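Local coordinates for arginine decarboxylase, A207R protein (Paramecium bursaria Chlorella virus 1, PDB 2NVA) that decarboxylates arginine to agmatine with the help of pyridoxal 5'-phosphate, as a member of the eukaryotic ornithine decarboxylase-like family, at residues P39-H44 with V247-E252; A186-I191 with S231-D236; A190-K195 with K239-E244. All blocks are in the same frame, centred on the assembly; numbering follows the deposited sequence.

How the interactions relate
Interaction 1 is the buried contact of the three: it joins the first and last strands of the parallel barrel, so backbone hydrogen bonds carry it and its far end opens on the cofactor. Interactions 2 and 3 lie outside that barrel wall and join helix 184-204 to helix 229-241 and, in interaction 3, to the loop that follows it, with Ile-191 touching in both; they rely on aromatic and aliphatic side chains, partly buried, with interaction 3 reaching the more exposed rim. Tyr-188 of interaction 2 ties to Asp-240 and meets the ring of Phe-241 in interaction 3. Arg-40 of interaction 1 bonds to Phe-242 O, linking the strand pair to the loop after helix 229-241.

Interaction 1 (P39-H44 with V247-E252); sequences PRVTPH and VTIVAE. With PL2 ((4-{[(4-{[amino(imino)methyl]amino}butyl)amino]methyl}-5-hydroxy-6-methylpyridin-3-yl)methyl dihydrogen phosphate), chain I.
Thr-42 and Val-250 pair side by side in the parallel sheet of a TIM barrel, where strand 41-46 meets strand 248-251 and the first and last strands close the cylinder. Three backbone hydrogen bonds make the seam. Thr-42 N donates to Ile-249 O at 3.0 Å, Ala-251 N returns to Thr-42 O, and His-44 N reaches Ala-251 O at 2.7 Å. Thr-42 N-H and C=O grip the residues on either side of Val-250, the parallel-sheet pattern, and CA-H...O contacts, such as Glu-252 CA to His-44 O, fill in between. One step earlier, a water bridges the two segments, donating to Arg-40 O and accepting from Ile-249 N.

Apolar side chains pack on the two faces of the sheet. Val-41 divides its branches: CG1, anti to the backbone N (chi1 -173°), lies 3.6 Å from Ala-251 CB, while CG2 meets Ile-249 CG2. Branched residues suit a strand, and the single methyl of Ala-251 lets Val-41 CG1 come close. On the other face, Val-250 lies obliquely beside the His-44 imidazole, with His-44 CD2 3.9 Å from Val-250 CB; the ring's ND1 is bonded to Phe-66 O.

Polar ends mark both extremes. Arg-40 bends at chi3, and its NH2 makes a weak bond to Val-247 O, which lies at the edge of the guanidinium, while Ile-249 CG1 sits over one face; its stronger partner is Phe-242 O, taken by NH1. At the C-terminal mouth of the barrel Glu-252 faces the cofactor-agmatine adduct, its side chain about 5 Å from that of His-176 and about 6 Å from that of Lys-48, both cofactor-binding. An acidic residue suits the pyridine nitrogen, which it would help to keep protonated, and the closest approach is Glu-252 OE1 to N1 of the adduct at 2.8 Å.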
loop_
_atom_site.group_PDB
_atom_site.type_symbol
_atom_site.label_atom_id
_atom_site.label_comp_id
_atom_site.label_asym_id
_atom_site.label_seq_id
_atom_site.Cartn_x
_atom_site.Cartn_y
_atom_site.Cartn_z
ATOM N N PRO A 39 -13.426 31.499 -11.133
ATOM C CA PRO A 39 -14.439 31.606 -12.184
ATOM C C PRO A 39 -13.940 31.330 -13.611
ATOM O O PRO A 39 -14.764 31.136 -14.503
ATOM C CB PRO A 39 -14.919 33.052 -12.067
ATOM C CG PRO A 39 -13.790 33.770 -11.418
ATOM C CD PRO A 39 -13.142 32.794 -10.488
ATOM N N ARG A 40 -12.628 31.321 -13.823
ATOM C CA ARG A 40 -12.069 31.073 -15.155
ATOM C C ARG A 40 -11.546 29.647 -15.346
ATOM O O ARG A 40 -11.138 29.284 -16.448
ATOM C CB ARG A 40 -10.932 32.054 -15.462
ATOM C CG ARG A 40 -11.397 33.492 -15.753
ATOM C CD ARG A 40 -10.267 34.294 -16.435
ATOM N NE ARG A 40 -9.830 33.745 -17.724
ATOM C CZ ARG A 40 -8.745 34.152 -18.388
ATOM N NH1 ARG A 40 -7.960 35.106 -17.888
ATOM N NH2 ARG A 40 -8.429 33.603 -19.558
ATOM N N VAL A 41 -11.568 28.845 -14.284
ATOM C CA VAL A 41 -10.860 27.560 -14.301
ATOM C C VAL A 41 -11.808 26.356 -14.322
ATOM O O VAL A 41 -12.589 26.147 -13.386
ATOM C CB VAL A 41 -9.890 27.433 -13.095
ATOM C CG1 VAL A 41 -9.043 26.160 -13.214
ATOM C CG2 VAL A 41 -8.991 28.659 -12.984
ATOM N N THR A 42 -11.737 25.579 -15.398
ATOM C CA THR A 42 -12.525 24.357 -15.520
ATOM C C THR A 42 -11.804 23.223 -14.800
ATOM O O THR A 42 -10.671 22.883 -15.163
ATOM C CB THR A 42 -12.751 23.973 -17.001
ATOM O OG1 THR A 42 -13.515 25.008 -17.631
ATOM C CG2 THR A 42 -13.504 22.655 -17.120
ATOM N N PRO A 43 -12.458 22.640 -13.777
ATOM C CA PRO A 43 -11.816 21.551 -13.041
ATOM C C PRO A 43 -11.907 20.230 -13.801
ATOM O O PRO A 43 -12.980 19.858 -14.281
ATOM C CB PRO A 43 -12.620 21.483 -11.732
ATOM C CG PRO A 43 -13.982 21.996 -12.095
ATOM C CD PRO A 43 -13.812 22.949 -13.267
ATOM N N HIS A 44 -10.770 19.549 -13.920
ATOM C CA HIS A 44 -10.730 18.179 -14.384
ATOM C C HIS A 44 -10.384 17.314 -13.180
ATOM O O HIS A 44 -9.216 17.191 -12.832
ATOM C CB HIS A 44 -9.689 18.020 -15.507
ATOM C CG HIS A 44 -10.176 18.518 -16.834
ATOM N ND1 HIS A 44 -10.417 17.680 -17.903
ATOM C CD2 HIS A 44 -10.492 19.766 -17.257
ATOM C CE1 HIS A 44 -10.861 18.392 -18.928
ATOM N NE2 HIS A 44 -10.911 19.662 -18.565
ATOM N N VAL A 247 -7.464 32.274 -23.983
ATOM C CA VAL A 247 -6.814 31.174 -23.253
ATOM C C VAL A 247 -7.845 30.443 -22.400
ATOM O O VAL A 247 -8.638 31.089 -21.711
ATOM C CB VAL A 247 -5.673 31.686 -22.346
ATOM C CG1 VAL A 247 -5.066 30.528 -21.516
ATOM C CG2 VAL A 247 -4.596 32.367 -23.177
ATOM N N THR A 248 -7.868 29.113 -22.480
ATOM C CA THR A 248 -8.715 28.305 -21.601
ATOM C C THR A 248 -7.864 27.867 -20.418
ATOM O O THR A 248 -6.738 27.425 -20.610
ATOM C CB THR A 248 -9.229 27.052 -22.339
ATOM O OG1 THR A 248 -10.158 27.448 -23.342
ATOM C CG2 THR A 248 -9.923 26.072 -21.384
ATOM N N ILE A 249 -8.390 27.986 -19.203
ATOM C CA ILE A 249 -7.631 27.567 -18.029
ATOM C C ILE A 249 -8.323 26.354 -17.440
ATOM O O ILE A 249 -9.537 26.350 -17.262
ATOM C CB ILE A 249 -7.522 28.670 -16.953
ATOM C CG1 ILE A 249 -7.323 30.074 -17.584
ATOM C CG2 ILE A 249 -6.473 28.281 -15.848
ATOM C CD1 ILE A 249 -5.868 30.431 -17.923
ATOM N N VAL A 250 -7.552 25.314 -17.157
ATOM C CA VAL A 250 -8.093 24.126 -16.500
ATOM C C VAL A 250 -7.223 23.791 -15.285
ATOM O O VAL A 250 -6.127 24.335 -15.132
ATOM C CB VAL A 250 -8.154 22.887 -17.455
ATOM C CG1 VAL A 250 -9.069 23.152 -18.658
ATOM C CG2 VAL A 250 -6.764 22.473 -17.910
ATOM N N ALA A 251 -7.729 22.909 -14.428
ATOM C CA ALA A 251 -6.984 22.429 -13.271
ATOM C C ALA A 251 -7.233 20.932 -13.113
ATOM O O ALA A 251 -8.161 20.392 -13.721
ATOM C CB ALA A 251 -7.409 23.165 -12.014
ATOM N N GLU A 252 -6.413 20.282 -12.288
ATOM C CA GLU A 252 -6.543 18.851 -12.059
ATOM C C GLU A 252 -6.697 18.574 -10.558
ATOM O O GLU A 252 -5.893 17.838 -9.979
ATOM C CB GLU A 252 -5.322 18.117 -12.619
ATOM C CG GLU A 252 -5.042 18.368 -14.102
ATOM C CD GLU A 252 -3.629 17.955 -14.527
ATOM O OE1 GLU A 252 -2.795 17.620 -13.645
ATOM O OE2 GLU A 252 -3.346 17.971 -15.746
HETATM N N1 PL2 I . -3.050 15.848 -11.486
HETATM C C2 PL2 I . -1.976 15.047 -11.580
HETATM C C2A PL2 I . -1.293 14.827 -12.944
HETATM C C3 PL2 I . -1.500 14.426 -10.418
HETATM O O3 PL2 I . -0.401 13.634 -10.537
HETATM C C4 PL2 I . -2.114 14.628 -9.165
HETATM C C4A PL2 I . -1.623 13.947 -7.853
HETATM C C5 PL2 I . -3.232 15.486 -9.150
HETATM C C6 PL2 I . -3.673 16.073 -10.322
HETATM P P PL2 I . -4.261 16.754 -5.597
HETATM N N PL2 I . -0.176 13.633 -7.881
HETATM C CA PL2 I . 0.113 12.378 -7.174
HETATM C CG PL2 I . 0.016 11.156 -4.959
HETATM O OP2 PL2 I . -3.282 17.161 -4.392
HETATM O OP3 PL2 I . -5.167 15.518 -5.048
HETATM O OP1 PL2 I . -5.090 17.909 -6.052
HETATM O OP4 PL2 I . -3.260 16.181 -6.719
HETATM C C5M PL2 I . -3.978 15.781 -7.833
HETATM C CB PL2 I . -0.384 12.426 -5.714
HETATM C CD PL2 I . -0.449 11.215 -3.484
HETATM N NE PL2 I . -0.100 9.907 -2.887
HETATM C CZ PL2 I . -0.563 9.419 -1.726
HETATM N NH2 PL2 I . -0.158 8.191 -1.320
HETATM N NH1 PL2 I . -1.406 10.133 -0.973
HETATM O O HOH W 1 -10.953 29.441 -19.151
#

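Interaction 2 (A186-I191 with S231-D236); sequences AYYRAI and SDYIND
Tyr-188 lays its ring against that of Tyr-233, the two planes nearly parallel, 27° apart, but slid so far that the rings barely overlap. The centroids are 5.1 Å apart. Tyr-188 CB sits 3.6 Å from Tyr-233 CE2, and the rim atom Tyr-188 CD1 lies over one face of the Tyr-233 ring, while Tyr-233 OH stands over the rim of one face of Tyr-188. As whole side chains the two cross at about a right angle. CG of Tyr-188 is anti to the backbone N (chi1 -168°). Tyrosine fits this partly exposed margin because the ring packs while the hydroxyl finds a polar partner: Tyr-188 OH is hydrogen-bonded to Asp-240 OD2, and Tyr-233 OH makes a weak hydrogen bond with Glu-185 OE2.

Deeper in, Ile-234 serves two residues of the other helix. Its CD1 stands over one face of the Tyr-187 ring in a CH-pi contact, 4.1 Å from the centroid and offset toward the rim, and Ile-234 CG1 lies 3.6 Å from Tyr-187 CB. The chain of Ile-234 crosses the tyrosine obliquely. Its other branch, CG2, meets Ile-191 CD1 at 4.2 Å, and there the two isoleucines cross at about a right angle. The branched isoleucine suits this buried place because its two arms reach different partners. The hydroxyl of Tyr-187 is satisfied by Gly-215 O, next to the cofactor-binding Gly-216, so this aromatic residue links the helix interface to the phosphate end of the active site.

The helical segments 186-191 and 231-236 run in nearly the same direction, their axes 8.8 Å apart at closest approach and at 17°. Such neighbouring, similarly directed helices, packed side by side outside the parallel strands, are typical of the outer layer of a TIM barrel.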
loop_
_atom_site.group_PDB
_atom_site.type_symbol
_atom_site.label_atom_id
_atom_site.label_comp_id
_atom_site.label_asym_id
_atom_site.label_seq_id
_atom_site.Cartn_x
_atom_site.Cartn_y
_atom_site.Cartn_z
ATOM N N ALA A 186 4.156 29.492 -4.916
ATOM C CA ALA A 186 4.516 28.401 -5.803
ATOM C C ALA A 186 3.659 28.408 -7.074
ATOM O O ALA A 186 4.181 28.182 -8.159
ATOM C CB ALA A 186 4.400 27.059 -5.081
ATOM N N TYR A 187 2.352 28.646 -6.932
ATOM C CA TYR A 187 1.440 28.708 -8.079
ATOM C C TYR A 187 1.695 29.937 -8.935
ATOM O O TYR A 187 1.684 29.848 -10.168
ATOM C CB TYR A 187 -0.022 28.676 -7.640
ATOM C CG TYR A 187 -0.452 27.315 -7.155
ATOM C CD1 TYR A 187 -1.119 26.425 -8.005
ATOM C CD2 TYR A 187 -0.170 26.900 -5.848
ATOM C CE1 TYR A 187 -1.504 25.152 -7.558
ATOM C CE2 TYR A 187 -0.553 25.638 -5.401
ATOM C CZ TYR A 187 -1.214 24.773 -6.256
ATOM O OH TYR A 187 -1.592 23.529 -5.800
ATOM N N TYR A 188 1.940 31.068 -8.277
ATOM C CA TYR A 188 2.269 32.294 -8.981
ATOM C C TYR A 188 3.505 32.095 -9.877
ATOM O O TYR A 188 3.467 32.404 -11.063
ATOM C CB TYR A 188 2.503 33.440 -7.997
ATOM C CG TYR A 188 2.560 34.775 -8.708
ATOM C CD1 TYR A 188 1.427 35.579 -8.801
ATOM C CD2 TYR A 188 3.729 35.207 -9.321
ATOM C CE1 TYR A 188 1.452 36.798 -9.486
ATOM C CE2 TYR A 188 3.777 36.443 -10.004
ATOM C CZ TYR A 188 2.626 37.224 -10.086
ATOM O OH TYR A 188 2.652 38.440 -10.748
ATOM N N ARG A 189 4.588 31.581 -9.299
ATOM C CA ARG A 189 5.837 31.331 -10.036
ATOM C C ARG A 189 5.658 30.289 -11.142
ATOM O O ARG A 189 6.273 30.404 -12.215
ATOM C CB ARG A 189 6.963 30.901 -9.078
ATOM C CG ARG A 189 7.486 32.029 -8.162
ATOM C CD ARG A 189 8.495 31.484 -7.147
ATOM N NE ARG A 189 9.442 32.502 -6.652
ATOM C CZ ARG A 189 9.330 33.175 -5.501
ATOM N NH1 ARG A 189 8.307 32.953 -4.673
ATOM N NH2 ARG A 189 10.258 34.052 -5.150
ATOM N N ALA A 190 4.821 29.282 -10.878
ATOM C CA ALA A 190 4.527 28.237 -11.856
ATOM C C ALA A 190 3.762 28.796 -13.053
ATOM O O ALA A 190 4.020 28.411 -14.199
ATOM C CB ALA A 190 3.746 27.104 -11.215
ATOM N N ILE A 191 2.811 29.686 -12.786
ATOM C CA ILE A 191 1.999 30.283 -13.857
ATOM C C ILE A 191 2.853 31.243 -14.703
ATOM O O ILE A 191 2.701 31.307 -15.933
ATOM C CB ILE A 191 0.711 30.956 -13.282
ATOM C CG1 ILE A 191 -0.229 29.873 -12.717
ATOM C CG2 ILE A 191 -0.011 31.817 -14.344
ATOM C CD1 ILE A 191 -1.217 30.371 -11.648
ATOM N N SER A 231 -6.711 30.692 -3.883
ATOM C CA SER A 231 -7.456 31.067 -5.078
ATOM C C SER A 231 -7.255 32.520 -5.503
ATOM O O SER A 231 -7.084 32.785 -6.684
ATOM C CB SER A 231 -8.946 30.739 -4.920
ATOM O OG SER A 231 -9.538 31.507 -3.880
ATOM N N ASP A 232 -7.268 33.455 -4.549
ATOM C CA ASP A 232 -7.032 34.880 -4.851
ATOM C C ASP A 232 -5.695 35.087 -5.535
ATOM O O ASP A 232 -5.584 35.834 -6.520
ATOM C CB ASP A 232 -7.037 35.717 -3.564
ATOM C CG ASP A 232 -8.393 35.800 -2.934
ATOM O OD1 ASP A 232 -9.396 35.645 -3.683
ATOM O OD2 ASP A 232 -8.470 36.019 -1.687
ATOM N N TYR A 233 -4.675 34.413 -5.021
ATOM C CA TYR A 233 -3.345 34.589 -5.576
ATOM C C TYR A 233 -3.172 33.895 -6.927
ATOM O O TYR A 233 -2.521 34.434 -7.819
ATOM C CB TYR A 233 -2.269 34.177 -4.562
ATOM C CG TYR A 233 -0.964 34.930 -4.721
ATOM C CD1 TYR A 233 -0.935 36.327 -4.802
ATOM C CD2 TYR A 233 0.248 34.238 -4.798
ATOM C CE1 TYR A 233 0.292 37.025 -4.951
ATOM C CE2 TYR A 233 1.461 34.909 -4.937
ATOM C CZ TYR A 233 1.493 36.277 -5.009
ATOM O OH TYR A 233 2.726 36.924 -5.170
ATOM N N ILE A 234 -3.764 32.711 -7.082
ATOM C CA ILE A 234 -3.782 32.020 -8.376
ATOM C C ILE A 234 -4.496 32.891 -9.412
ATOM O O ILE A 234 -3.996 33.057 -10.517
ATOM C CB ILE A 234 -4.450 30.624 -8.267
ATOM C CG1 ILE A 234 -3.512 29.638 -7.547
ATOM C CG2 ILE A 234 -4.882 30.099 -9.641
ATOM C CD1 ILE A 234 -4.200 28.335 -7.081
ATOM N N ASN A 235 -5.643 33.462 -9.041
ATOM C CA ASN A 235 -6.370 34.372 -9.941
ATOM C C ASN A 235 -5.593 35.631 -10.305
ATOM O O ASN A 235 -5.716 36.117 -11.430
ATOM C CB ASN A 235 -7.753 34.721 -9.385
ATOM C CG ASN A 235 -8.691 33.507 -9.352
ATOM O OD1 ASN A 235 -8.507 32.555 -10.112
ATOM N ND2 ASN A 235 -9.689 33.544 -8.472
ATOM N N ASP A 236 -4.791 36.147 -9.368
ATOM C CA ASP A 236 -3.895 37.286 -9.657
ATOM C C ASP A 236 -2.863 36.898 -10.701
ATOM O O ASP A 236 -2.573 37.660 -11.617
ATOM C CB ASP A 236 -3.164 37.755 -8.394
ATOM C CG ASP A 236 -4.068 38.471 -7.418
ATOM O OD1 ASP A 236 -5.117 39.030 -7.850
ATOM O OD2 ASP A 236 -3.722 38.509 -6.193
#

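Interaction 3 (A190-K195 with K239-E244); sequences AIKSSK and KDFFPE
The rings of Phe-241 and Phe-242 carry this contact. Over one face of Phe-241 lies Lys-192, whose CB makes a CH-pi contact 3.9 Å from the ring centroid, with the opposite face against Asp-240 CB of its own segment. Phe-242 has Lys-195 CD over one face, 4.3 Å from the centroid, and at its edge, in plane, Ile-191 O, 3.5 Å from Phe-242 CE2. Ile-191 adds a methyl, CG2, to both rings.

Lysines suit such a margin because their methylenes pack on aromatic rings while the ammonium reaches polar partners. Lys-195 bends at chi2 (55°) and again at chi4, and its NZ donates to Phe-241 O at 2.9 Å. That carbonyl lies where the helix gives way to loop, so the charge probably meets the helix end favourably. Glu-244 OE2, 4.3 Å from Lys-195 NZ, is too far for a salt bridge.

Within helix 184-204, Ser-194 OG bonds back to Ala-190 O. Phe-242 also meets Phe-198 edge-to-face and touches Leu-211, so the residue just past helix 229-241 lies between helix 184-204 and the barrel strand 210-212.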
loop_
_atom_site.group_PDB
_atom_site.type_symbol
_atom_site.label_atom_id
_atom_site.label_comp_id
_atom_site.label_asym_id
_atom_site.label_seq_id
_atom_site.Cartn_x
_atom_site.Cartn_y
_atom_site.Cartn_z
ATOM N N ALA A 190 4.821 29.282 -10.878
ATOM C CA ALA A 190 4.527 28.237 -11.856
ATOM C C ALA A 190 3.762 28.796 -13.053
ATOM O O ALA A 190 4.020 28.411 -14.199
ATOM C CB ALA A 190 3.746 27.104 -11.215
ATOM N N ILE A 191 2.811 29.686 -12.786
ATOM C CA ILE A 191 1.999 30.283 -13.857
ATOM C C ILE A 191 2.853 31.243 -14.703
ATOM O O ILE A 191 2.701 31.307 -15.933
ATOM C CB ILE A 191 0.711 30.956 -13.282
ATOM C CG1 ILE A 191 -0.229 29.873 -12.717
ATOM C CG2 ILE A 191 -0.011 31.817 -14.344
ATOM C CD1 ILE A 191 -1.217 30.371 -11.648
ATOM N N LYS A 192 3.762 31.964 -14.044
ATOM C CA LYS A 192 4.716 32.818 -14.750
ATOM C C LYS A 192 5.619 31.983 -15.669
ATOM O O LYS A 192 5.818 32.335 -16.834
ATOM C CB LYS A 192 5.560 33.631 -13.756
ATOM C CG LYS A 192 6.554 34.583 -14.430
ATOM C CD LYS A 192 7.401 35.338 -13.401
ATOM C CE LYS A 192 8.290 36.372 -14.136
ATOM N NZ LYS A 192 9.018 37.228 -13.137
ATOM N N SER A 193 6.166 30.885 -15.143
ATOM C CA SER A 193 7.019 30.001 -15.941
ATOM C C SER A 193 6.243 29.389 -17.102
ATOM O O SER A 193 6.804 29.139 -18.173
ATOM C CB SER A 193 7.602 28.879 -15.071
ATOM O OG SER A 193 8.475 29.411 -14.087
ATOM N N SER A 194 4.959 29.124 -16.875
ATOM C CA SER A 194 4.097 28.547 -17.896
ATOM C C SER A 194 3.874 29.526 -19.050
ATOM O O SER A 194 3.823 29.116 -20.211
ATOM C CB SER A 194 2.758 28.135 -17.287
ATOM O OG SER A 194 2.928 27.068 -16.366
ATOM N N LYS A 195 3.729 30.814 -18.725
ATOM C CA LYS A 195 3.602 31.845 -19.762
ATOM C C LYS A 195 4.869 31.897 -20.612
ATOM O O LYS A 195 4.802 32.077 -21.832
ATOM C CB LYS A 195 3.299 33.214 -19.144
ATOM C CG LYS A 195 3.169 34.379 -20.153
ATOM C CD LYS A 195 2.126 34.089 -21.239
ATOM C CE LYS A 195 2.035 35.252 -22.247
ATOM N NZ LYS A 195 1.396 36.477 -21.658
ATOM N N LYS A 239 -4.537 36.642 -14.099
ATOM C CA LYS A 239 -4.694 38.006 -14.605
ATOM C C LYS A 239 -3.382 38.620 -15.114
ATOM O O LYS A 239 -3.376 39.308 -16.138
ATOM C CB LYS A 239 -5.306 38.903 -13.524
ATOM C CG LYS A 239 -5.853 40.233 -14.053
ATOM C CD LYS A 239 -6.413 41.089 -12.927
ATOM C CE LYS A 239 -5.350 42.035 -12.348
ATOM N NZ LYS A 239 -4.322 41.289 -11.534
ATOM N N ASP A 240 -2.281 38.367 -14.408
ATOM C CA ASP A 240 -0.995 38.988 -14.744
ATOM C C ASP A 240 -0.375 38.390 -15.999
ATOM O O ASP A 240 0.282 39.111 -16.772
ATOM C CB ASP A 240 0.001 38.854 -13.589
ATOM C CG ASP A 240 -0.331 39.742 -12.419
ATOM O OD1 ASP A 240 -1.237 40.608 -12.547
ATOM O OD2 ASP A 240 0.336 39.599 -11.371
ATOM N N PHE A 241 -0.572 37.086 -16.204
ATOM C CA PHE A 241 0.126 36.368 -17.282
ATOM C C PHE A 241 -0.743 35.803 -18.390
ATOM O O PHE A 241 -0.263 35.608 -19.503
ATOM C CB PHE A 241 1.022 35.262 -16.706
ATOM C CG PHE A 241 1.996 35.768 -15.695
ATOM C CD1 PHE A 241 3.090 36.542 -16.097
ATOM C CD2 PHE A 241 1.810 35.505 -14.338
ATOM C CE1 PHE A 241 3.990 37.028 -15.162
ATOM C CE2 PHE A 241 2.712 35.980 -13.395
ATOM C CZ PHE A 241 3.807 36.749 -13.812
ATOM N N PHE A 242 -2.008 35.524 -18.087
ATOM C CA PHE A 242 -2.931 35.010 -19.079
ATOM C C PHE A 242 -4.253 35.801 -19.059
ATOM O O PHE A 242 -5.335 35.200 -18.913
ATOM C CB PHE A 242 -3.197 33.512 -18.846
ATOM C CG PHE A 242 -1.987 32.627 -19.040
ATOM C CD1 PHE A 242 -1.755 32.010 -20.261
ATOM C CD2 PHE A 242 -1.105 32.381 -17.992
ATOM C CE1 PHE A 242 -0.650 31.170 -20.439
ATOM C CE2 PHE A 242 0.002 31.562 -18.161
ATOM C CZ PHE A 242 0.224 30.946 -19.387
ATOM N N PRO A 243 -4.176 37.146 -19.233
ATOM C CA PRO A 243 -5.396 37.966 -19.204
ATOM C C PRO A 243 -6.405 37.715 -20.350
ATOM O O PRO A 243 -7.603 38.018 -20.185
ATOM C CB PRO A 243 -4.861 39.405 -19.259
ATOM C CG PRO A 243 -3.529 39.307 -19.889
ATOM C CD PRO A 243 -2.966 37.970 -19.463
ATOM N N GLU A 244 -5.941 37.157 -21.474
ATOM C CA GLU A 244 -6.742 37.058 -22.718
ATOM C C GLU A 244 -7.872 36.048 -22.580
ATOM O O GLU A 244 -7.701 34.966 -22.017
ATOM C CB GLU A 244 -5.886 36.674 -23.951
ATOM C CG GLU A 244 -4.431 37.136 -23.939
ATOM C CD GLU A 244 -3.648 36.450 -22.846
ATOM O OE1 GLU A 244 -4.089 36.531 -21.690
ATOM O OE2 GLU A 244 -2.610 35.794 -23.115
#